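Long-range contacts in beta-galacturonidase (Eisenbergiella tayi, PDB 6NCX), which binds alpha-D-galacturonate and probably hydrolyses beta-linked uronic acid glycosides: residues Trp373-Glu378 with Glu388-Gln393; Val311-Asp316 with Glu333-Gly338. All blocks are in the same frame, centred on the assembly; numbering follows the deposited sequence.

Contact 1: residues Trp373-Glu378 with Glu388-Gln393. With ADA (alpha-D-galactopyranuronic acid), chain I.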
loop_
_atom_site.group_PDB
_atom_site.type_symbol
_atom_site.label_atom_id
_atom_site.label_comp_id
_atom_site.label_asym_id
_atom_site.label_seq_id
_atom_site.Cartn_x
_atom_site.Cartn_y
_atom_site.Cartn_z
ATOM N N TRP C 373 11.182 -36.852 -12.203
ATOM C CA TRP C 373 10.739 -37.047 -10.824
ATOM C C TRP C 373 11.784 -36.486 -9.877
ATOM O O TRP C 373 12.963 -36.850 -9.964
ATOM C CB TRP C 373 10.537 -38.527 -10.490
ATOM C CG TRP C 373 9.513 -39.236 -11.299
ATOM C CD1 TRP C 373 9.719 -40.272 -12.175
ATOM C CD2 TRP C 373 8.107 -38.989 -11.291
ATOM N NE1 TRP C 373 8.522 -40.681 -12.715
ATOM C CE2 TRP C 373 7.516 -39.906 -12.195
ATOM C CE3 TRP C 373 7.289 -38.086 -10.607
ATOM C CZ2 TRP C 373 6.138 -39.933 -12.439
ATOM C CZ3 TRP C 373 5.926 -38.108 -10.854
ATOM C CH2 TRP C 373 5.362 -39.030 -11.762
ATOM N N GLY C 374 11.351 -35.627 -8.961
ATOM C CA GLY C 374 12.253 -35.098 -7.959
ATOM C C GLY C 374 11.957 -35.707 -6.608
ATOM O O GLY C 374 10.854 -36.219 -6.390
ATOM N N ILE C 375 12.931 -35.691 -5.696
ATOM C CA ILE C 375 12.733 -36.201 -4.347
ATOM C C ILE C 375 13.405 -35.258 -3.361
ATOM O O ILE C 375 14.334 -34.524 -3.705
ATOM C CB ILE C 375 13.279 -37.649 -4.131
ATOM C CG1 ILE C 375 14.796 -37.722 -4.337
ATOM C CG2 ILE C 375 12.563 -38.656 -4.993
ATOM C CD1 ILE C 375 15.413 -39.015 -3.769
ATOM N N LEU C 376 12.897 -35.278 -2.126
ATOM C CA LEU C 376 13.611 -34.809 -0.938
ATOM C C LEU C 376 14.291 -33.452 -1.157
ATOM O O LEU C 376 15.498 -33.296 -0.970
ATOM C CB LEU C 376 14.627 -35.862 -0.483
ATOM C CG LEU C 376 13.995 -37.193 -0.054
ATOM C CD1 LEU C 376 15.043 -38.236 0.353
ATOM C CD2 LEU C 376 12.977 -36.969 1.065
ATOM N N ASN C 377 13.484 -32.461 -1.557
ATOM C CA ASN C 377 13.983 -31.094 -1.699
ATOM C C ASN C 377 14.769 -30.620 -0.476
ATOM O O ASN C 377 14.206 -30.423 0.611
ATOM C CB ASN C 377 12.834 -30.111 -1.968
ATOM C CG ASN C 377 13.310 -28.663 -1.966
ATOM O OD1 ASN C 377 13.833 -28.149 -2.970
ATOM N ND2 ASN C 377 13.162 -28.007 -0.828
ATOM N N GLU C 378 16.081 -30.435 -0.657
ATOM C CA GLU C 378 16.967 -29.869 0.363
ATOM C C GLU C 378 17.005 -30.690 1.654
ATOM O O GLU C 378 17.191 -30.133 2.740
ATOM C CB GLU C 378 16.585 -28.424 0.689
ATOM C CG GLU C 378 16.867 -27.408 -0.410
ATOM C CD GLU C 378 16.977 -25.981 0.137
ATOM O OE1 GLU C 378 16.504 -25.723 1.269
ATOM O OE2 GLU C 378 17.559 -25.123 -0.555
ATOM N N GLU C 388 21.095 -43.053 2.735
ATOM C CA GLU C 388 20.323 -44.294 2.747
ATOM C C GLU C 388 18.894 -44.063 2.253
ATOM O O GLU C 388 18.391 -44.810 1.406
ATOM C CB GLU C 388 20.353 -44.882 4.162
ATOM C CG GLU C 388 19.514 -46.118 4.427
ATOM C CD GLU C 388 19.506 -46.485 5.918
ATOM O OE1 GLU C 388 18.438 -46.400 6.566
ATOM O OE2 GLU C 388 20.578 -46.839 6.450
ATOM N N CYS C 389 18.235 -43.009 2.746
ATOM C CA CYS C 389 16.881 -42.695 2.286
ATOM C C CYS C 389 16.860 -42.307 0.811
ATOM O O CYS C 389 15.974 -42.740 0.064
ATOM C CB CYS C 389 16.278 -41.570 3.130
ATOM S SG CYS C 389 16.313 -41.856 4.915
ATOM N N TYR C 390 17.808 -41.468 0.376
ATOM C CA TYR C 390 17.843 -41.061 -1.029
ATOM C C TYR C 390 17.956 -42.278 -1.931
ATOM O O TYR C 390 17.181 -42.436 -2.883
ATOM C CB TYR C 390 19.010 -40.101 -1.290
ATOM C CG TYR C 390 18.749 -38.645 -0.954
ATOM C CD1 TYR C 390 18.508 -37.714 -1.961
ATOM C CD2 TYR C 390 18.761 -38.196 0.368
ATOM C CE1 TYR C 390 18.279 -36.375 -1.660
ATOM C CE2 TYR C 390 18.532 -36.860 0.685
ATOM C CZ TYR C 390 18.294 -35.953 -0.337
ATOM O OH TYR C 390 18.067 -34.636 -0.048
ATOM N N SER C 391 18.915 -43.158 -1.624
ATOM C CA SER C 391 19.104 -44.392 -2.377
ATOM C C SER C 391 17.802 -45.190 -2.493
ATOM O O SER C 391 17.402 -45.591 -3.592
ATOM C CB SER C 391 20.205 -45.219 -1.708
ATOM O OG SER C 391 20.580 -46.324 -2.509
ATOM N N GLU C 392 17.116 -45.408 -1.364
ATOM C CA GLU C 392 15.891 -46.209 -1.369
ATOM C C GLU C 392 14.807 -45.554 -2.210
ATOM O O GLU C 392 14.153 -46.212 -3.028
ATOM C CB GLU C 392 15.373 -46.408 0.058
ATOM C CG GLU C 392 16.342 -47.068 1.009
ATOM C CD GLU C 392 15.955 -46.841 2.457
ATOM O OE1 GLU C 392 15.306 -45.806 2.744
ATOM O OE2 GLU C 392 16.285 -47.698 3.306
ATOM N N GLN C 393 14.597 -44.251 -2.008
ATOM C CA GLN C 393 13.516 -43.554 -2.692
ATOM C C GLN C 393 13.785 -43.427 -4.185
ATOM O O GLN C 393 12.852 -43.520 -4.989
ATOM C CB GLN C 393 13.295 -42.186 -2.050
ATOM C CG GLN C 393 12.694 -42.303 -0.664
ATOM C CD GLN C 393 12.454 -40.968 -0.015
ATOM O OE1 GLN C 393 12.106 -39.987 -0.682
ATOM N NE2 GLN C 393 12.637 -40.915 1.296
HETATM C C1 ADA I . 14.897 -23.263 -0.111
HETATM C C2 ADA I . 13.573 -24.060 -0.140
HETATM C C3 ADA I . 12.351 -23.275 -0.443
HETATM C C4 ADA I . 12.348 -21.891 0.107
HETATM C C5 ADA I . 13.678 -21.172 -0.154
HETATM C C6 ADA I . 13.750 -19.768 0.451
HETATM O O1 ADA I . 15.457 -23.114 -1.395
HETATM O O2 ADA I . 13.712 -25.136 -1.024
HETATM O O3 ADA I . 11.211 -23.975 0.003
HETATM O O4 ADA I . 12.134 -21.922 1.498
HETATM O O5 ADA I . 14.765 -21.929 0.451
HETATM O O6B ADA I . 12.864 -18.900 0.227
HETATM O O6A ADA I . 14.731 -19.498 1.187
#
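The CD1 methyl of L376 lies over the Y390 ring, where the chain following strand 370-374 meets helix 384-400 in a beta-alpha-beta unit of the TIM barrel. This is a CH-pi contact: L376 CD1 stands 3.7 Å from the ring centroid of Y390, 12° off the normal. A broad ring suits a helix position that must reach two neighbouring aliphatic chains.

Apolar packing extends the patch. L376 CB touches Y390 CZ at 3.7 Å, and I375 CD1 reaches Y390 CD1 obliquely at 3.8 Å; I375 CG1 sits between its own backbone N and carbonyl carbon (chi1 62°), and with the chain extended beyond it CD1 reaches the helix. An alanine in place of Y390 would probably open a gap at L376 CD1 and I375 CD1, both of which lose the ring they pack on.

The Q393 amide packs on L376 from the opposite direction, with Q393 OE1 3.4 Å from L376 CG and the CD2 methyl turned to the amide. A glutamine suits this buried spot because its OE1 also accepts a weak hydrogen bond from N334 ND2.

Beyond the packed leucine the chain enters the sugar site, where N377 ND2 donates to O2 of the bound galacturonate at 2.9 Å (163°).

Contact 2: residues Val311-Asp316 with Glu333-Gly338. With ADA (alpha-D-galactopyranuronic acid), chain I.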
loop_
_atom_site.group_PDB
_atom_site.type_symbol
_atom_site.label_atom_id
_atom_site.label_comp_id
_atom_site.label_asym_id
_atom_site.label_seq_id
_atom_site.Cartn_x
_atom_site.Cartn_y
_atom_site.Cartn_z
ATOM N N VAL C 311 6.851 -27.326 -6.276
ATOM C CA VAL C 311 7.391 -27.215 -4.925
ATOM C C VAL C 311 6.240 -27.260 -3.919
ATOM O O VAL C 311 5.231 -26.562 -4.074
ATOM C CB VAL C 311 8.242 -25.936 -4.792
ATOM C CG1 VAL C 311 9.319 -25.914 -5.876
ATOM C CG2 VAL C 311 7.384 -24.666 -4.892
ATOM N N HIS C 312 6.343 -28.130 -2.915
ATOM C CA HIS C 312 7.328 -29.208 -2.792
ATOM C C HIS C 312 6.567 -30.500 -2.538
ATOM O O HIS C 312 6.738 -31.096 -1.490
ATOM C CB HIS C 312 8.308 -28.984 -1.624
ATOM C CG HIS C 312 9.180 -27.774 -1.773
ATOM N ND1 HIS C 312 10.203 -27.698 -2.696
ATOM C CD2 HIS C 312 9.196 -26.602 -1.095
ATOM C CE1 HIS C 312 10.808 -26.531 -2.581
ATOM N NE2 HIS C 312 10.214 -25.846 -1.621
ATOM N N TYR C 313 5.712 -30.908 -3.494
ATOM C CA TYR C 313 4.744 -31.984 -3.296
ATOM C C TYR C 313 3.997 -32.247 -4.600
ATOM O O TYR C 313 4.009 -31.392 -5.493
ATOM C CB TYR C 313 3.768 -31.616 -2.162
ATOM C CG TYR C 313 3.344 -30.151 -2.194
ATOM C CD1 TYR C 313 2.422 -29.684 -3.137
ATOM C CD2 TYR C 313 3.878 -29.242 -1.304
ATOM C CE1 TYR C 313 2.040 -28.332 -3.178
ATOM C CE2 TYR C 313 3.511 -27.899 -1.333
ATOM C CZ TYR C 313 2.592 -27.453 -2.276
ATOM O OH TYR C 313 2.245 -26.120 -2.298
ATOM N N PRO C 314 3.347 -33.408 -4.754
ATOM C CA PRO C 314 2.558 -33.653 -5.972
ATOM C C PRO C 314 1.427 -32.646 -6.132
ATOM O O PRO C 314 0.888 -32.118 -5.159
ATOM C CB PRO C 314 2.012 -35.078 -5.771
ATOM C CG PRO C 314 3.023 -35.731 -4.845
ATOM C CD PRO C 314 3.485 -34.628 -3.924
ATOM N N ASN C 315 1.046 -32.409 -7.380
ATOM C CA ASN C 315 0.023 -31.429 -7.700
ATOM C C ASN C 315 -1.302 -32.093 -8.074
ATOM O O ASN C 315 -1.367 -33.260 -8.477
ATOM C CB ASN C 315 0.477 -30.517 -8.849
ATOM C CG ASN C 315 1.289 -29.327 -8.368
ATOM O OD1 ASN C 315 1.869 -29.340 -7.272
ATOM N ND2 ASN C 315 1.349 -28.295 -9.198
ATOM N N ASP C 316 -2.363 -31.315 -7.905
ATOM C CA ASP C 316 -3.673 -31.614 -8.435
ATOM C C ASP C 316 -3.559 -32.154 -9.860
ATOM O O ASP C 316 -2.828 -31.601 -10.691
ATOM C CB ASP C 316 -4.496 -30.319 -8.399
ATOM C CG ASP C 316 -5.999 -30.546 -8.518
ATOM O OD1 ASP C 316 -6.734 -29.956 -7.698
ATOM O OD2 ASP C 316 -6.448 -31.290 -9.427
ATOM N N GLU C 333 7.675 -33.693 -7.773
ATOM C CA GLU C 333 8.496 -34.258 -6.714
ATOM C C GLU C 333 7.629 -34.737 -5.550
ATOM O O GLU C 333 6.475 -34.319 -5.382
ATOM C CB GLU C 333 9.561 -33.240 -6.235
ATOM C CG GLU C 333 9.054 -31.907 -5.657
ATOM C CD GLU C 333 10.207 -30.967 -5.271
ATOM O OE1 GLU C 333 10.092 -30.260 -4.239
ATOM O OE2 GLU C 333 11.236 -30.932 -5.993
ATOM N N ASN C 334 8.196 -35.641 -4.745
ATOM C CA ASN C 334 7.485 -36.088 -3.557
ATOM C C ASN C 334 7.451 -34.954 -2.523
ATOM O O ASN C 334 8.085 -33.906 -2.680
ATOM C CB ASN C 334 8.090 -37.397 -3.011
ATOM C CG ASN C 334 9.457 -37.225 -2.293
ATOM O OD1 ASN C 334 10.192 -36.253 -2.484
ATOM N ND2 ASN C 334 9.796 -38.216 -1.466
ATOM N N HIS C 335 6.648 -35.144 -1.483
ATOM C CA HIS C 335 6.408 -34.098 -0.493
ATOM C C HIS C 335 7.507 -34.123 0.551
ATOM O O HIS C 335 7.534 -35.012 1.409
ATOM C CB HIS C 335 5.053 -34.263 0.187
ATOM C CG HIS C 335 4.817 -33.246 1.258
ATOM N ND1 HIS C 335 4.020 -33.483 2.357
ATOM C CD2 HIS C 335 5.292 -31.986 1.400
ATOM C CE1 HIS C 335 4.015 -32.412 3.131
ATOM N NE2 HIS C 335 4.776 -31.487 2.571
ATOM N N ALA C 336 8.397 -33.135 0.493
ATOM C CA ALA C 336 9.471 -32.958 1.467
ATOM C C ALA C 336 10.233 -31.676 1.139
ATOM O O ALA C 336 10.524 -31.403 -0.033
ATOM C CB ALA C 336 10.430 -34.161 1.477
ATOM N N ARG C 337 10.558 -30.906 2.182
ATOM C CA ARG C 337 11.314 -29.656 2.048
ATOM C C ARG C 337 12.186 -29.466 3.278
ATOM O O ARG C 337 11.656 -29.288 4.380
ATOM C CB ARG C 337 10.394 -28.438 1.897
ATOM C CG ARG C 337 11.177 -27.142 1.695
ATOM C CD ARG C 337 10.503 -25.952 2.333
ATOM N NE ARG C 337 11.475 -24.884 2.531
ATOM C CZ ARG C 337 12.379 -24.869 3.515
ATOM N NH1 ARG C 337 12.422 -25.859 4.395
ATOM N NH2 ARG C 337 13.244 -23.871 3.620
ATOM N N GLY C 338 13.504 -29.479 3.090
ATOM C CA GLY C 338 14.403 -29.038 4.140
ATOM C C GLY C 338 14.368 -29.872 5.406
ATOM O O GLY C 338 14.689 -29.358 6.484
HETATM C C1 ADA I . 14.897 -23.263 -0.111
HETATM C C2 ADA I . 13.573 -24.060 -0.140
HETATM C C3 ADA I . 12.351 -23.275 -0.443
HETATM C C4 ADA I . 12.348 -21.891 0.107
HETATM C C5 ADA I . 13.678 -21.172 -0.154
HETATM C C6 ADA I . 13.750 -19.768 0.451
HETATM O O1 ADA I . 15.457 -23.114 -1.395
HETATM O O2 ADA I . 13.712 -25.136 -1.024
HETATM O O3 ADA I . 11.211 -23.975 0.003
HETATM O O4 ADA I . 12.134 -21.922 1.498
HETATM O O5 ADA I . 14.765 -21.929 0.451
HETATM O O6B ADA I . 12.864 -18.900 0.227
HETATM O O6A ADA I . 14.731 -19.498 1.187
#
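H312 and E333 lie side by side and point the same way, so that imidazole and carboxylate meet at an edge. H312 ND1 donates to E333 OE1 at 3.0 Å, with the oxygen in the ring plane and met nearly along its C-O axis. E333 CG takes the position between backbone N and carbonyl carbon (chi1 60°), and the extended remainder carries OE1 to the ring, while OE2 is held by R309 and W331. This bond, with the packing on both faces of the ring, is consistent with a fixed ring rotation that directs H312 NE2 to O3 of the bound galacturonate, 2.7 Å away.

The imidazole is also sandwiched. V311 CB lies over the centre of one face, consistent with the cis peptide before H312 folding the valine back onto the ring; on the opposite face R337 CG approaches H312 CD2 at 3.5 Å. With its CG anti to the backbone N (chi1 -177°) and a bend at chi2, R337 then swings its guanidinium to the sugar: NE donates to both O3 and O4, and NH2 to O4.

The backbones join at H312 O, which accepts A336 N at 3.3 Å and also a CA-H...O contact from H335. Nearby, Y313 presents its edge to the face of H335 in an offset T-shaped pair, centroids 6.0 Å apart and planes at 78°. Their polar ends are held elsewhere, Y313 OH by H278 and E279, H335 by Y132 and N93. P314, lacking an N-H, fits beside E333 O, with its CD 3.3 Å from that oxygen.

Both segments follow neighbouring parallel barrel strands, 307-309 and 329-333; helix 317-326, N-capped by D316, lies between them in sequence, and P314 and N334 pack against helix 349-364.

Contact 2 closes before contact 1 opens along the chain, yet their centres are only 11 Å apart. Both belong to the TIM barrel domain, where strands 307-309, 329-333 and 370-374 run parallel and adjacent in one sheet. The loops after the last two strands touch directly: N334 OD1 probably accepts a hydrogen bond from L376 N at 2.9 Å, and G338 N probably donates one to N377 O at 2.7 Å. Contact 1 joins the loop after strand 370-374 to helix 384-400, whereas contact 2 links two successive strand-end loops. Together they bring H312, R337 and N377 to one galacturonate, with Y434, E465, N530 and K532 among the other residues hydrogen-bonded to it.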